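Tailspike protein (Siphovirus 9NA, PDB 3RIQ) probably recognises Salmonella lipopolysaccharide as the receptor-binding tailspike of phage 9NA and cleaves it as an endorhamnosidase. Local coordinates at residues A[237-250]-A[261-273]. Residues are numbered along the deposited sequence; the frame is centred on the assembly and turned at random.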
# COMPACT_ATOMS: atom_id res chain seq x y z
N ASP A 237 12.01 1.25 4.72
CA ASP A 237 12.37 -0.10 4.18
C ASP A 237 13.26 -0.88 5.13
O ASP A 237 14.35 -1.36 4.72
CB ASP A 237 13.07 0.02 2.82
CG ASP A 237 12.19 0.63 1.75
OD1 ASP A 237 10.96 0.52 1.84
OD2 ASP A 237 12.76 1.21 0.79
N LEU A 238 12.84 -1.00 6.39
CA LEU A 238 13.64 -1.73 7.40
C LEU A 238 12.85 -2.93 7.93
O LEU A 238 11.63 -2.84 8.12
CB LEU A 238 13.95 -0.78 8.58
CG LEU A 238 14.75 -1.39 9.73
CD1 LEU A 238 16.19 -1.70 9.30
CD2 LEU A 238 14.72 -0.45 10.94
N ILE A 239 13.55 -4.02 8.18
CA ILE A 239 12.99 -5.15 8.98
C ILE A 239 13.63 -5.06 10.36
O ILE A 239 14.86 -5.04 10.46
CB ILE A 239 13.28 -6.53 8.33
CG1 ILE A 239 12.64 -6.60 6.93
CG2 ILE A 239 12.79 -7.63 9.24
CD1 ILE A 239 13.06 -7.81 6.13
N SER A 240 12.82 -5.00 11.42
CA SER A 240 13.30 -4.94 12.81
C SER A 240 12.88 -6.25 13.45
O SER A 240 11.66 -6.53 13.56
CB SER A 240 12.63 -3.77 13.52
OG SER A 240 12.94 -3.77 14.90
N TYR A 241 13.86 -7.09 13.82
CA TYR A 241 13.55 -8.47 14.23
C TYR A 241 13.95 -8.77 15.66
O TYR A 241 15.15 -8.72 16.00
CB TYR A 241 14.33 -9.42 13.30
CG TYR A 241 14.30 -10.89 13.69
CD1 TYR A 241 13.08 -11.61 13.76
CD2 TYR A 241 15.50 -11.57 13.95
CE1 TYR A 241 13.07 -12.98 14.11
CE2 TYR A 241 15.50 -12.95 14.29
CZ TYR A 241 14.27 -13.63 14.35
OH TYR A 241 14.21 -14.98 14.65
N ARG A 242 12.96 -9.04 16.50
CA ARG A 242 13.21 -9.47 17.90
C ARG A 242 14.08 -8.53 18.75
O ARG A 242 14.90 -8.98 19.60
CB ARG A 242 13.76 -10.91 17.93
CG ARG A 242 12.68 -11.91 17.57
CD ARG A 242 13.25 -13.32 17.56
NE ARG A 242 12.21 -14.31 17.29
CZ ARG A 242 12.45 -15.61 17.27
NH1 ARG A 242 13.68 -16.06 17.59
NH2 ARG A 242 11.46 -16.46 17.01
N VAL A 243 13.88 -7.23 18.54
CA VAL A 243 14.55 -6.29 19.44
C VAL A 243 13.93 -6.34 20.84
O VAL A 243 12.76 -6.74 21.04
CB VAL A 243 14.59 -4.83 18.87
CG1 VAL A 243 15.21 -4.86 17.49
CG2 VAL A 243 13.22 -4.18 18.86
N GLY A 244 14.72 -5.94 21.83
CA GLY A 244 14.27 -6.00 23.24
C GLY A 244 13.30 -4.87 23.63
O GLY A 244 12.59 -5.00 24.66
N GLU A 245 13.24 -3.81 22.83
CA GLU A 245 12.28 -2.73 23.09
C GLU A 245 11.31 -2.64 21.91
O GLU A 245 10.57 -3.60 21.65
CB GLU A 245 13.00 -1.41 23.47
CG GLU A 245 13.65 -1.54 24.85
CD GLU A 245 14.16 -0.23 25.44
OE1 GLU A 245 13.57 0.83 25.17
OE2 GLU A 245 15.16 -0.29 26.20
N SER A 246 11.29 -1.51 21.20
CA SER A 246 10.29 -1.31 20.16
C SER A 246 10.90 -1.34 18.74
O SER A 246 12.10 -1.09 18.56
CB SER A 246 9.52 -0.02 20.40
OG SER A 246 8.72 -0.12 21.56
N GLY A 247 10.08 -1.66 17.75
CA GLY A 247 10.63 -1.94 16.40
C GLY A 247 11.50 -0.79 15.93
O GLY A 247 12.64 -1.00 15.49
N VAL A 248 10.96 0.43 16.02
CA VAL A 248 11.74 1.67 15.98
C VAL A 248 11.12 2.56 17.06
O VAL A 248 9.97 2.36 17.48
CB VAL A 248 11.69 2.40 14.60
CG1 VAL A 248 12.29 1.52 13.48
CG2 VAL A 248 10.25 2.88 14.26
N LYS A 249 11.84 3.60 17.47
CA LYS A 249 11.36 4.44 18.59
C LYS A 249 11.77 5.89 18.48
O LYS A 249 12.94 6.18 18.15
CB LYS A 249 11.93 3.89 19.92
CG LYS A 249 11.53 4.68 21.16
CD LYS A 249 11.94 3.96 22.46
CE LYS A 249 11.67 4.88 23.65
NZ LYS A 249 12.23 4.37 24.97
N THR A 250 10.83 6.79 18.78
CA THR A 250 11.16 8.18 19.07
C THR A 250 11.18 8.31 20.59
O THR A 250 10.23 7.94 21.27
CB THR A 250 10.15 9.15 18.44
OG1 THR A 250 8.81 8.80 18.85
CG2 THR A 250 10.22 9.08 16.93
N ARG A 261 12.63 14.60 22.72
CA ARG A 261 11.50 14.30 21.82
C ARG A 261 11.86 14.56 20.36
O ARG A 261 12.97 14.95 20.04
CB ARG A 261 10.30 15.14 22.25
CG ARG A 261 9.81 14.77 23.67
CD ARG A 261 8.74 15.77 24.09
NE ARG A 261 8.14 15.51 25.41
CZ ARG A 261 8.61 15.97 26.57
NH1 ARG A 261 9.73 16.70 26.61
NH2 ARG A 261 7.95 15.70 27.69
N ASN A 262 10.90 14.31 19.46
CA ASN A 262 11.17 14.31 18.02
C ASN A 262 9.97 14.77 17.22
O ASN A 262 8.84 14.53 17.64
CB ASN A 262 11.57 12.90 17.54
CG ASN A 262 12.74 12.36 18.32
OD1 ASN A 262 13.90 12.55 17.92
ND2 ASN A 262 12.46 11.68 19.46
N TYR A 263 10.24 15.36 16.05
CA TYR A 263 9.23 16.01 15.22
C TYR A 263 9.45 15.75 13.76
O TYR A 263 10.60 15.61 13.30
CB TYR A 263 9.27 17.56 15.41
CG TYR A 263 8.77 18.00 16.77
CD1 TYR A 263 7.43 18.39 16.95
CD2 TYR A 263 9.62 18.04 17.88
CE1 TYR A 263 6.95 18.77 18.20
CE2 TYR A 263 9.15 18.43 19.13
CZ TYR A 263 7.80 18.79 19.28
OH TYR A 263 7.33 19.16 20.49
N ARG A 264 8.34 15.67 13.02
CA ARG A 264 8.42 15.77 11.56
C ARG A 264 9.33 14.75 10.86
O ARG A 264 10.14 15.09 9.98
CB ARG A 264 8.75 17.22 11.14
CG ARG A 264 7.58 18.15 11.50
CD ARG A 264 7.81 19.60 11.09
NE ARG A 264 8.93 20.25 11.78
CZ ARG A 264 9.08 21.58 11.87
NH1 ARG A 264 8.20 22.40 11.28
NH2 ARG A 264 10.11 22.08 12.52
N LEU A 265 9.24 13.49 11.30
CA LEU A 265 10.01 12.41 10.67
C LEU A 265 9.08 11.59 9.77
O LEU A 265 7.83 11.71 9.86
CB LEU A 265 10.63 11.49 11.75
CG LEU A 265 11.61 12.24 12.68
CD1 LEU A 265 12.03 11.32 13.85
CD2 LEU A 265 12.86 12.71 11.92
N VAL A 266 9.69 10.76 8.91
CA VAL A 266 8.95 9.83 8.06
C VAL A 266 9.34 8.40 8.41
O VAL A 266 10.54 8.08 8.47
CB VAL A 266 9.26 10.07 6.56
CG1 VAL A 266 8.53 9.01 5.69
CG2 VAL A 266 8.86 11.49 6.14
N PHE A 267 8.33 7.56 8.67
CA PHE A 267 8.53 6.14 8.89
C PHE A 267 7.72 5.44 7.81
O PHE A 267 6.48 5.48 7.84
CB PHE A 267 8.02 5.74 10.29
CG PHE A 267 8.71 6.50 11.41
CD1 PHE A 267 9.93 6.06 11.91
CD2 PHE A 267 8.17 7.71 11.92
CE1 PHE A 267 10.58 6.76 12.93
CE2 PHE A 267 8.84 8.43 12.94
CZ PHE A 267 10.04 7.95 13.44
N ASP A 268 8.44 4.83 6.86
CA ASP A 268 7.82 4.26 5.65
C ASP A 268 8.31 2.83 5.41
O ASP A 268 9.49 2.64 5.14
CB ASP A 268 8.14 5.17 4.44
CG ASP A 268 7.70 4.57 3.09
OD1 ASP A 268 6.81 3.70 3.04
OD2 ASP A 268 8.25 5.02 2.05
N ASN A 269 7.41 1.86 5.50
CA ASN A 269 7.73 0.46 5.20
C ASN A 269 8.67 -0.13 6.23
O ASN A 269 9.86 -0.43 5.95
CB ASN A 269 8.27 0.28 3.78
CG ASN A 269 8.26 -1.19 3.36
OD1 ASN A 269 7.64 -2.00 4.05
ND2 ASN A 269 9.00 -1.55 2.32
N ILE A 270 8.14 -0.32 7.42
CA ILE A 270 8.85 -0.96 8.49
C ILE A 270 8.10 -2.25 8.78
O ILE A 270 6.88 -2.23 8.93
CB ILE A 270 8.93 -0.08 9.74
CG1 ILE A 270 9.67 1.23 9.40
CG2 ILE A 270 9.60 -0.87 10.93
CD1 ILE A 270 9.62 2.28 10.47
N THR A 271 8.84 -3.36 8.83
CA THR A 271 8.31 -4.68 9.19
C THR A 271 8.91 -5.03 10.54
O THR A 271 10.14 -5.20 10.63
CB THR A 271 8.79 -5.75 8.16
OG1 THR A 271 8.30 -5.39 6.86
CG2 THR A 271 8.35 -7.15 8.55
N THR A 272 8.07 -5.17 11.57
CA THR A 272 8.58 -5.49 12.92
C THR A 272 8.08 -6.85 13.32
O THR A 272 6.87 -7.11 13.31
CB THR A 272 8.13 -4.48 13.96
OG1 THR A 272 8.56 -3.18 13.57
CG2 THR A 272 8.75 -4.83 15.33
N ILE A 273 9.02 -7.74 13.60
CA ILE A 273 8.69 -9.12 13.97
C ILE A 273 9.09 -9.41 15.42
O ILE A 273 10.27 -9.37 15.74
CB ILE A 273 9.44 -10.11 13.04
CG1 ILE A 273 8.99 -9.91 11.56
CG2 ILE A 273 9.25 -11.57 13.52
CD1 ILE A 273 9.90 -10.62 10.47
O HOH W 1 9.47 2.37 0.45
O HOH W 2 9.84 -3.46 5.62
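Val-248 and Phe-267 meet inside a right-handed parallel beta-helix, where 237-250 and 261-273 belong to successive coils. The methyl CG2 of Val-248 lies 3.9 Å from CD1 of Ile-270, the two side chains reaching tip to tip across the core, and the same methyl rests obliquely against the Phe-267 ring. Farther along that ring, CZ takes the methyl CG2 of Thr-250 at 3.7 Å; with OG1 held between the backbone N and the carbonyl carbon (chi1 54°), the hydroxyl is turned aside to bond Asn-283 O. Phe-222 and Val-282, from other strands of the helix, also pack on Phe-267.

Beside this core, strands 238-241 and 270-273 run parallel in exact register, bonded alternately through Leu-238 O, Thr-271 O, Ser-240 O and Ile-273 O. Ser-240 points inward with Thr-272, and its OG donates to Gly-247 O of its own coil. Where the chain comes back past the strand after the turn, Gly-247 CA lies 3.6 Å from Thr-272 CG2. On the outer face, Ile-273 CG2 meets the edge of the Tyr-241 ring, 3.8 Å from CD1, and the second subunit brings His-231 against Ile-239 and Ile-273.

The polar edge is the corner the chain turns at Asp-237 and Asn-269. Asp-237 N donates to Asp-268 O. Asn-269 OD1 accepts from Arg-313 of the second subunit and ND2 also bonds Asp-268 there, tying the corner into the trimer. The Asp-237 carboxylate and Asn-269 amide planes are turned 82° apart, and Asn-269 ND2 donates to Asp-237 OD1 at 2.9 Å from the anti side, tilted 31° out of the carboxylate plane.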